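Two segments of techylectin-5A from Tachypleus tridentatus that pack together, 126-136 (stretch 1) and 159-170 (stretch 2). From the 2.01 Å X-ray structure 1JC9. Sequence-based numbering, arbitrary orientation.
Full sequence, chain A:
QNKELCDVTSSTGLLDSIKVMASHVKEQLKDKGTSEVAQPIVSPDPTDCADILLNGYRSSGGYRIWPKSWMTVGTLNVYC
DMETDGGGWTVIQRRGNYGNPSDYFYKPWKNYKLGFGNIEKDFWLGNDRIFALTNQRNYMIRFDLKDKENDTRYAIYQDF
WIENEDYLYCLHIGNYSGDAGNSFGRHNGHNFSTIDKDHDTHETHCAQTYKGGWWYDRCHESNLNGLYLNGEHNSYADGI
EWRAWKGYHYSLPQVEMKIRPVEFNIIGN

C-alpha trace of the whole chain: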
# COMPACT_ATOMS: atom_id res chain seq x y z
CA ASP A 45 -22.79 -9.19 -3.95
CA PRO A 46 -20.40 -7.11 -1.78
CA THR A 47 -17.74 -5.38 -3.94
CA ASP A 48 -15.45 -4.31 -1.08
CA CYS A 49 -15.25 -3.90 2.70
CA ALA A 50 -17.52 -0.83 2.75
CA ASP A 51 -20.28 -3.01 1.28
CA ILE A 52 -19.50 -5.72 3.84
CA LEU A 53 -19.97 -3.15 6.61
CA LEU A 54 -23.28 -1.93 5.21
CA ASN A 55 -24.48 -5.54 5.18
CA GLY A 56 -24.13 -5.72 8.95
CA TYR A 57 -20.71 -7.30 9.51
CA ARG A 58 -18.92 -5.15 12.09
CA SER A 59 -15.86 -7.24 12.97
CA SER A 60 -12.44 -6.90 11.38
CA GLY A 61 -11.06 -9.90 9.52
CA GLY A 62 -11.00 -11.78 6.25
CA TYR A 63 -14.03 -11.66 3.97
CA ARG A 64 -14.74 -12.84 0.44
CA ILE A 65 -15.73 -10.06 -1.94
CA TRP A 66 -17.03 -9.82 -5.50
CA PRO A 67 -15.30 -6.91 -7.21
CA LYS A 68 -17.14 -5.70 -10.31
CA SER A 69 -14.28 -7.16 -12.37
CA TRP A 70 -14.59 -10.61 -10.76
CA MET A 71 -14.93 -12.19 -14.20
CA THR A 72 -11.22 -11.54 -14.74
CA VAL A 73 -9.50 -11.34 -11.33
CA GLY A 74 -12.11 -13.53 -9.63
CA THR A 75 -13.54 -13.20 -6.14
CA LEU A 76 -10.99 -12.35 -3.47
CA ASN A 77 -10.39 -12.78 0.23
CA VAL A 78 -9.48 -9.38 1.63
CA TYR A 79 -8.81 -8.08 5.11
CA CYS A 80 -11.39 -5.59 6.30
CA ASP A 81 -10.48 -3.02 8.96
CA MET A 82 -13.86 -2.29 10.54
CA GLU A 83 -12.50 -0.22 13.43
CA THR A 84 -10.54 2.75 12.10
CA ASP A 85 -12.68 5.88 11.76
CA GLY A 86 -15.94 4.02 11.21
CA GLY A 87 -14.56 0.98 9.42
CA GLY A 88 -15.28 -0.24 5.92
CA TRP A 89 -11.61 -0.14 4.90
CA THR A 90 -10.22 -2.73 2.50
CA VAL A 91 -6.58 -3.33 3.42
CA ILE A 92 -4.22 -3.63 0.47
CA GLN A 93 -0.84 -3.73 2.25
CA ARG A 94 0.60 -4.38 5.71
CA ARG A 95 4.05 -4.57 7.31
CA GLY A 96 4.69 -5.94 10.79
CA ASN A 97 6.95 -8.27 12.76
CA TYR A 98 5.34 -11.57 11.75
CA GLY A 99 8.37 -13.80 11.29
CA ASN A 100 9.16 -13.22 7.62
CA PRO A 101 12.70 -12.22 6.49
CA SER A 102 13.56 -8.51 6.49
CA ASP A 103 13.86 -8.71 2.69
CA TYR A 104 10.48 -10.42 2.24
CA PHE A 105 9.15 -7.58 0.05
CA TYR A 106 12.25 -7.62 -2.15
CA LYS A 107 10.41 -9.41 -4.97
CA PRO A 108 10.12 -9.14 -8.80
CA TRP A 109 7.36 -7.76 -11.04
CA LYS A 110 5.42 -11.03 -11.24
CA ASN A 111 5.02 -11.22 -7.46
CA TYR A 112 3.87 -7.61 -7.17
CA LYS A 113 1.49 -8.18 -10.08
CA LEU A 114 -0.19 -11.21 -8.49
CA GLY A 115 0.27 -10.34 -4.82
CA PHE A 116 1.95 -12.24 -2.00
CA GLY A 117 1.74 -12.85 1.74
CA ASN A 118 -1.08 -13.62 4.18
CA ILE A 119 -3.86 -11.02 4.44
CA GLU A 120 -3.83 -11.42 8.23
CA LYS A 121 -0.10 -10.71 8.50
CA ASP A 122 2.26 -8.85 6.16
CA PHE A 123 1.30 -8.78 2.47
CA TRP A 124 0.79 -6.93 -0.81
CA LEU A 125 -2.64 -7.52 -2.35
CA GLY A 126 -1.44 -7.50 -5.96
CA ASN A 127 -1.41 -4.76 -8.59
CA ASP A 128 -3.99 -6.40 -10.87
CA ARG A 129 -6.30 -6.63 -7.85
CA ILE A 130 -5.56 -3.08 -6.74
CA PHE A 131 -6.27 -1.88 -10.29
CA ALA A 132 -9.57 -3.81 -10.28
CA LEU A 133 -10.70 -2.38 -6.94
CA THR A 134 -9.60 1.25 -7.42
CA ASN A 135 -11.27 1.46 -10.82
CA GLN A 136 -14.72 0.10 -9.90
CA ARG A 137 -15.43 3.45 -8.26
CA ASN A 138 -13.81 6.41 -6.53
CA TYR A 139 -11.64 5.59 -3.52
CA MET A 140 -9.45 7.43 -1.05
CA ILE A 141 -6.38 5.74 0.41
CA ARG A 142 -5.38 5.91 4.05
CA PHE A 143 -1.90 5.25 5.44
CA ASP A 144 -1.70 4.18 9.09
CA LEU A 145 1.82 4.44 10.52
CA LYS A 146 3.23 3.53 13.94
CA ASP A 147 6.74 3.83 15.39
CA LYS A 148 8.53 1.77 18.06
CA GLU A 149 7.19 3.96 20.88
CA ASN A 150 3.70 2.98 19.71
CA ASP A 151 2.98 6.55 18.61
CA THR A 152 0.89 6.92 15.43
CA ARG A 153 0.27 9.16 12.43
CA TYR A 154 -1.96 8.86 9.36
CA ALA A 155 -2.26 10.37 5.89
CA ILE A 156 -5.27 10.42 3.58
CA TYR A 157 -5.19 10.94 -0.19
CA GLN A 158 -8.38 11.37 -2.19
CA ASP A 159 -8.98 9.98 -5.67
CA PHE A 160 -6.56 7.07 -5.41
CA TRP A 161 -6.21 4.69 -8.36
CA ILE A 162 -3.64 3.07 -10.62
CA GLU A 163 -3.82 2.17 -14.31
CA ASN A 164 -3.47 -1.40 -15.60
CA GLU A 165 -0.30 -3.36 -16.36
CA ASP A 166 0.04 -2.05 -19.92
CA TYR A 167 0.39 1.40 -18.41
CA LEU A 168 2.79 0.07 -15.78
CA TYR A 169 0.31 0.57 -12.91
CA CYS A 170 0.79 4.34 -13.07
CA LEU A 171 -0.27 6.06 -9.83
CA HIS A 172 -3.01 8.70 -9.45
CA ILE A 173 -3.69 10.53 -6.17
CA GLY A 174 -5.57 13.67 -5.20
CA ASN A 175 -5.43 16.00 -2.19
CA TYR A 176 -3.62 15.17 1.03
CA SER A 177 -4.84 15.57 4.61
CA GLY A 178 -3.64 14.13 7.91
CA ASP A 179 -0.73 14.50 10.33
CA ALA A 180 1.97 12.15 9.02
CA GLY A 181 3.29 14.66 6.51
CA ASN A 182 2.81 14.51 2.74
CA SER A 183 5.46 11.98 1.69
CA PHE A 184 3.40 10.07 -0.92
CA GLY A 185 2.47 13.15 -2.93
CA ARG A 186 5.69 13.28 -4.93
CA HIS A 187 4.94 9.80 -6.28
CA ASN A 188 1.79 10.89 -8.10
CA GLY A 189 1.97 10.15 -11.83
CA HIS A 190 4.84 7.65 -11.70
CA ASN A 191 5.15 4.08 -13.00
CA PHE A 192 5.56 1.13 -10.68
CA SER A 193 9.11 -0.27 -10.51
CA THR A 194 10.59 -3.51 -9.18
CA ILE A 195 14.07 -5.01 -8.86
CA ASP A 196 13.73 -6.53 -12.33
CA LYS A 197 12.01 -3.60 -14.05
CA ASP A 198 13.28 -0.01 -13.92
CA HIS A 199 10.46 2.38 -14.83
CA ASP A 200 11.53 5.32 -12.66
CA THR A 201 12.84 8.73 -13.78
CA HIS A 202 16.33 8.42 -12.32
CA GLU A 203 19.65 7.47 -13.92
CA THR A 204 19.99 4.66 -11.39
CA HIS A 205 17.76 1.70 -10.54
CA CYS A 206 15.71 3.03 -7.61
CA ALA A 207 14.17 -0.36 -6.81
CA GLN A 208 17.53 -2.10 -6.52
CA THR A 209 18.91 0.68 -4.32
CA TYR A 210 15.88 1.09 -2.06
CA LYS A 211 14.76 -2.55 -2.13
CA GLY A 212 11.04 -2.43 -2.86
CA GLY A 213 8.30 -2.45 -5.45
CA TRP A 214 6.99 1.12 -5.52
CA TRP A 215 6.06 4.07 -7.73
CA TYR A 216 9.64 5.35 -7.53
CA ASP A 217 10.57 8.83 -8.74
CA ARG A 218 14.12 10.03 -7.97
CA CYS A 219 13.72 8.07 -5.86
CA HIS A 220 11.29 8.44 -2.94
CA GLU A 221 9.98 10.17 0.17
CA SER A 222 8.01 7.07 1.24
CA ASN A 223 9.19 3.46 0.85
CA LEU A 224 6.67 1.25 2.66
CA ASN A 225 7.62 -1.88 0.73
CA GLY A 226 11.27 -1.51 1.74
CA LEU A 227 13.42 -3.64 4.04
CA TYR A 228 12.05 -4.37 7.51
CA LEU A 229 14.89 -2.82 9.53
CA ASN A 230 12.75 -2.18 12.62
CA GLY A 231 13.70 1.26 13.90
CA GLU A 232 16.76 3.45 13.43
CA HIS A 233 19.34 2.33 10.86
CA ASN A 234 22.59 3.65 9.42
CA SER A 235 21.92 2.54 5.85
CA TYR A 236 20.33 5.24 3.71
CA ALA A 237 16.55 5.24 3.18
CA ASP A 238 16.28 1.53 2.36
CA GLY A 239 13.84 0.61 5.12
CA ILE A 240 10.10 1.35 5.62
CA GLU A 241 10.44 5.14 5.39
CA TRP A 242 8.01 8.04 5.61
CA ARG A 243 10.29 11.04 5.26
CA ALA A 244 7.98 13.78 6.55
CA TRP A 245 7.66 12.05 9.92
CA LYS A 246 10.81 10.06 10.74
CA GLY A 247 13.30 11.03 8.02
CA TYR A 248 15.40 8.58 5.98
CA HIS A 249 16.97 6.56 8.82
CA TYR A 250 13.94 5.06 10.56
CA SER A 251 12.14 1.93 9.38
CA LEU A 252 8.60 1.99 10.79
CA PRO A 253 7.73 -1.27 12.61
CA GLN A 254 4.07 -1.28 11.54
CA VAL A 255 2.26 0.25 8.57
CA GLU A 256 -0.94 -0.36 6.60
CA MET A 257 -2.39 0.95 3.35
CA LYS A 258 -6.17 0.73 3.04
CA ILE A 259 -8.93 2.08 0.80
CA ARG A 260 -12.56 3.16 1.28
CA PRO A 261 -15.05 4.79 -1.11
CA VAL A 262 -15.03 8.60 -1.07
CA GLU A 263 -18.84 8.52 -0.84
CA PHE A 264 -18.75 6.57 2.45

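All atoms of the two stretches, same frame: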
# COMPACT_ATOMS: atom_id res chain seq x y z
N GLY A 126 -1.66 -7.18 -4.56
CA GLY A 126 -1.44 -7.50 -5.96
C GLY A 126 -1.89 -6.35 -6.83
O GLY A 126 -3.01 -5.86 -6.66
N ASN A 127 -1.05 -5.90 -7.75
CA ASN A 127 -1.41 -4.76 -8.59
C ASN A 127 -2.63 -4.97 -9.48
O ASN A 127 -3.42 -4.04 -9.66
CB ASN A 127 -0.20 -4.31 -9.41
CG ASN A 127 0.93 -3.78 -8.54
OD1 ASN A 127 0.70 -3.32 -7.41
ND2 ASN A 127 2.16 -3.83 -9.05
N ASP A 128 -2.81 -6.17 -10.03
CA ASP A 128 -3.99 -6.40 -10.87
C ASP A 128 -5.24 -6.28 -10.01
O ASP A 128 -6.28 -5.80 -10.47
CB ASP A 128 -3.96 -7.78 -11.53
CG ASP A 128 -2.98 -7.86 -12.69
OD1 ASP A 128 -2.64 -6.81 -13.27
OD2 ASP A 128 -2.57 -8.98 -13.03
N ARG A 129 -5.15 -6.71 -8.76
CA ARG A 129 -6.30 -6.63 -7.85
C ARG A 129 -6.53 -5.20 -7.40
O ARG A 129 -7.67 -4.77 -7.26
CB ARG A 129 -6.08 -7.54 -6.64
CG ARG A 129 -6.24 -9.01 -6.93
CD ARG A 129 -5.61 -9.81 -5.82
NE ARG A 129 -5.80 -11.25 -5.96
CZ ARG A 129 -5.19 -12.14 -5.18
NH1 ARG A 129 -4.36 -11.73 -4.22
NH2 ARG A 129 -5.41 -13.43 -5.35
N ILE A 130 -5.45 -4.47 -7.17
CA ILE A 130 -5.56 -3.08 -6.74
C ILE A 130 -6.15 -2.26 -7.89
O ILE A 130 -6.96 -1.35 -7.67
CB ILE A 130 -4.19 -2.52 -6.30
CG1 ILE A 130 -3.72 -3.27 -5.05
CG2 ILE A 130 -4.29 -1.02 -6.03
CD1 ILE A 130 -2.32 -2.92 -4.58
N PHE A 131 -5.74 -2.57 -9.11
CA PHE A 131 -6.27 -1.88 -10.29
C PHE A 131 -7.78 -2.14 -10.36
O PHE A 131 -8.58 -1.22 -10.53
CB PHE A 131 -5.62 -2.41 -11.57
CG PHE A 131 -6.42 -2.15 -12.82
CD1 PHE A 131 -6.43 -0.88 -13.40
CD2 PHE A 131 -7.19 -3.16 -13.38
CE1 PHE A 131 -7.20 -0.62 -14.53
CE2 PHE A 131 -7.97 -2.91 -14.51
CZ PHE A 131 -7.98 -1.64 -15.09
N ALA A 132 -8.17 -3.41 -10.22
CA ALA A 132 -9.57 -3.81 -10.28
C ALA A 132 -10.43 -3.10 -9.23
O ALA A 132 -11.52 -2.62 -9.54
CB ALA A 132 -9.70 -5.32 -10.12
N LEU A 133 -9.95 -3.04 -8.00
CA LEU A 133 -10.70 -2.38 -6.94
C LEU A 133 -10.77 -0.86 -7.08
O LEU A 133 -11.85 -0.28 -7.01
CB LEU A 133 -10.12 -2.75 -5.57
CG LEU A 133 -10.22 -4.22 -5.14
CD1 LEU A 133 -9.47 -4.41 -3.83
CD2 LEU A 133 -11.67 -4.64 -4.99
N THR A 134 -9.62 -0.21 -7.31
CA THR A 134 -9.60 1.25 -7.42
C THR A 134 -10.30 1.83 -8.64
O THR A 134 -10.59 3.03 -8.68
CB THR A 134 -8.15 1.81 -7.39
OG1 THR A 134 -7.37 1.23 -8.45
CG2 THR A 134 -7.50 1.48 -6.06
N ASN A 135 -10.59 0.99 -9.63
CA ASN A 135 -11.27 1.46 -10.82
C ASN A 135 -12.77 1.20 -10.84
O ASN A 135 -13.47 1.74 -11.69
CB ASN A 135 -10.62 0.85 -12.07
CG ASN A 135 -9.28 1.51 -12.42
OD1 ASN A 135 -9.19 2.28 -13.38
ND2 ASN A 135 -8.25 1.21 -11.64
N GLN A 136 -13.28 0.38 -9.91
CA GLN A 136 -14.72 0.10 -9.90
C GLN A 136 -15.52 1.30 -9.41
O GLN A 136 -16.73 1.40 -9.64
CB GLN A 136 -15.05 -1.17 -9.08
CG GLN A 136 -14.72 -1.13 -7.61
CD GLN A 136 -14.95 -2.48 -6.95
OE1 GLN A 136 -15.22 -3.47 -7.64
NE2 GLN A 136 -14.83 -2.54 -5.63
N ASP A 159 -9.09 10.41 -4.29
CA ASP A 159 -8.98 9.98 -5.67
C ASP A 159 -7.76 9.13 -5.95
O ASP A 159 -6.92 9.47 -6.77
CB ASP A 159 -8.97 11.21 -6.59
CG ASP A 159 -10.07 12.21 -6.25
OD1 ASP A 159 -11.19 11.76 -5.92
OD2 ASP A 159 -9.82 13.43 -6.32
N PHE A 160 -7.67 8.00 -5.25
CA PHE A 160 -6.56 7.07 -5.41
C PHE A 160 -6.90 5.96 -6.40
O PHE A 160 -7.95 5.31 -6.28
CB PHE A 160 -6.21 6.43 -4.06
CG PHE A 160 -5.31 5.23 -4.17
CD1 PHE A 160 -4.01 5.35 -4.63
CD2 PHE A 160 -5.78 3.96 -3.82
CE1 PHE A 160 -3.18 4.24 -4.75
CE2 PHE A 160 -4.96 2.84 -3.94
CZ PHE A 160 -3.65 2.98 -4.41
N TRP A 161 -6.03 5.76 -7.38
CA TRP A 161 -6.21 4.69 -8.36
C TRP A 161 -4.95 4.51 -9.18
O TRP A 161 -4.11 5.40 -9.24
CB TRP A 161 -7.41 4.96 -9.28
CG TRP A 161 -7.42 6.29 -10.00
CD1 TRP A 161 -7.66 7.52 -9.46
CD2 TRP A 161 -7.25 6.51 -11.41
NE1 TRP A 161 -7.65 8.49 -10.43
CE2 TRP A 161 -7.41 7.89 -11.64
CE3 TRP A 161 -6.99 5.66 -12.50
CZ2 TRP A 161 -7.30 8.46 -12.92
CZ3 TRP A 161 -6.89 6.22 -13.78
CH2 TRP A 161 -7.04 7.61 -13.97
N ILE A 162 -4.79 3.33 -9.77
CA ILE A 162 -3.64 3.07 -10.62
C ILE A 162 -4.19 2.54 -11.94
O ILE A 162 -5.32 2.07 -12.00
CB ILE A 162 -2.65 2.03 -9.99
CG1 ILE A 162 -3.30 0.66 -9.85
CG2 ILE A 162 -2.15 2.54 -8.62
CD1 ILE A 162 -4.45 0.64 -8.87
N GLU A 163 -3.40 2.65 -13.00
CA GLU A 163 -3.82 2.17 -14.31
C GLU A 163 -3.43 0.70 -14.40
O GLU A 163 -2.80 0.18 -13.47
CB GLU A 163 -3.15 3.01 -15.41
CG GLU A 163 -3.63 4.47 -15.37
CD GLU A 163 -2.98 5.36 -16.41
OE1 GLU A 163 -2.88 4.95 -17.58
OE2 GLU A 163 -2.58 6.49 -16.06
N ASN A 164 -3.79 0.02 -15.49
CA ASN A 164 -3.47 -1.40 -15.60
C ASN A 164 -2.01 -1.68 -15.94
O ASN A 164 -1.21 -0.75 -16.08
CB ASN A 164 -4.40 -2.11 -16.60
CG ASN A 164 -4.21 -1.64 -18.03
OD1 ASN A 164 -3.11 -1.29 -18.45
ND2 ASN A 164 -5.30 -1.65 -18.78
N GLU A 165 -1.67 -2.96 -16.07
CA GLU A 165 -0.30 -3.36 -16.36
C GLU A 165 0.31 -2.76 -17.62
O GLU A 165 1.50 -2.44 -17.62
CB GLU A 165 -0.18 -4.89 -16.40
CG GLU A 165 1.26 -5.36 -16.57
CD GLU A 165 1.43 -6.86 -16.40
OE1 GLU A 165 0.43 -7.59 -16.52
OE2 GLU A 165 2.58 -7.30 -16.17
N ASP A 166 -0.48 -2.61 -18.68
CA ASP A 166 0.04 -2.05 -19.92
C ASP A 166 0.58 -0.65 -19.68
O ASP A 166 1.53 -0.22 -20.32
CB ASP A 166 -1.06 -1.98 -20.99
CG ASP A 166 -1.50 -3.35 -21.45
OD1 ASP A 166 -0.62 -4.21 -21.65
OD2 ASP A 166 -2.72 -3.56 -21.63
N TYR A 167 -0.04 0.05 -18.74
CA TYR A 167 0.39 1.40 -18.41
C TYR A 167 1.29 1.40 -17.19
O TYR A 167 1.45 2.42 -16.52
CB TYR A 167 -0.84 2.28 -18.17
CG TYR A 167 -1.58 2.54 -19.45
CD1 TYR A 167 -1.13 3.50 -20.36
CD2 TYR A 167 -2.69 1.76 -19.81
CE1 TYR A 167 -1.76 3.68 -21.59
CE2 TYR A 167 -3.33 1.94 -21.04
CZ TYR A 167 -2.85 2.90 -21.92
OH TYR A 167 -3.46 3.07 -23.14
N LEU A 168 1.87 0.24 -16.90
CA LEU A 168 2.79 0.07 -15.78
C LEU A 168 2.24 0.50 -14.41
O LEU A 168 2.97 1.05 -13.59
CB LEU A 168 4.09 0.81 -16.09
CG LEU A 168 4.73 0.50 -17.45
CD1 LEU A 168 5.96 1.36 -17.65
CD2 LEU A 168 5.09 -0.98 -17.53
N TYR A 169 0.96 0.23 -14.18
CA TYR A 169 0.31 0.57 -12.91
C TYR A 169 0.59 2.00 -12.44
O TYR A 169 0.83 2.25 -11.26
CB TYR A 169 0.75 -0.43 -11.84
CG TYR A 169 0.51 -1.88 -12.21
CD1 TYR A 169 -0.78 -2.34 -12.50
CD2 TYR A 169 1.57 -2.79 -12.27
CE1 TYR A 169 -1.01 -3.68 -12.82
CE2 TYR A 169 1.35 -4.13 -12.59
CZ TYR A 169 0.06 -4.57 -12.86
OH TYR A 169 -0.15 -5.90 -13.16
N CYS A 170 0.54 2.94 -13.38
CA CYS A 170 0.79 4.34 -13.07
C CYS A 170 -0.12 4.84 -11.95
O CYS A 170 -1.33 4.60 -11.97
CB CYS A 170 0.59 5.19 -14.32
SG CYS A 170 1.21 6.87 -14.14
O HOH W 1 -3.63 -5.03 -15.09
O HOH W 2 -10.45 5.33 -7.22

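The helix that begins at Asn-127 of techylectin-5A packs against a short strand around Trp-161 and Ile-162, and the loop that follows it; the two axes approach to 7.2 Å, with their N-to-C directions 132° apart. Gly-126 occupies the N-cap position, at phi/psi 122/130, where a CB would be jammed against the preceding carbonyl O; Gly-126 O accepts from Ile-130 N (2.9 Å) in the first turn. In the second stretch the chain turns a corner at Asp-159, runs through the strand and then folds back on itself: Glu-163 N donates to Cys-170 O (3.0 Å) and Tyr-169 N to Asn-164 O (3.0 Å), closing a loop that contains a 3-10 segment at 165-166. The backbones come nearest at the C-terminal part of the helix, where the CA atoms of Thr-134 and Trp-161 lie 4.9 Å apart, and are wider at its start, with 7.1 Å between the CA atoms of Asn-127 and Tyr-169.

The wider end is filled by the Tyr-169 ring. Asn-127 CB sits 3.3 Å from the centroid of that ring, almost on its normal, a CH-pi contact over the face. At the ring edge, Tyr-169 OH donates to Asp-128 OD1 (2.7 Å). Asp-128 OD1 also accepts from water 1 (2.7 Å), which in turn accepts from Glu-165 N (3.0 Å), so the water links the helix to the 3-10 segment. Asp-128 OD1 and Glu-165 OE1, like charges, are 4.5 Å apart; the water meets Glu-165 at its backbone N, not at its carboxylate.

Ile-162 forms the apolar centre. The CB of Ile-162 points sideways, but chi1 p and chi2 m bring Ile-162 CD1 to the helix, 3.3 Å from Ile-130 CG2, 3.4 Å from Phe-131 CA and 3.0 Å from Thr-134 OG1. That last, tight approach involves a hydroxyl already engaged within the helix, since Thr-134 OG1 donates to Ile-130 O (2.7 Å). Thr-134 also uses its carbon atoms: Thr-134 CG2 lies 3.6 Å from Phe-160 CE2, and Thr-134 CB lies 3.6 Å from Trp-161 CA, in keeping with the close backbones here. The Trp-161 side chain starts toward the helix, but its end leads away.

Farther out, Asn-164 CB lies 3.9 Å from the centroid of the Phe-131 ring, over its face, in a second CH-pi contact. Asn-135 ties the two stretches together through its amide: Asn-135 ND2 donates to Ile-162 O (3.1 Å, 167°) and, within its own stretch, to Phe-131 O (2.7 Å).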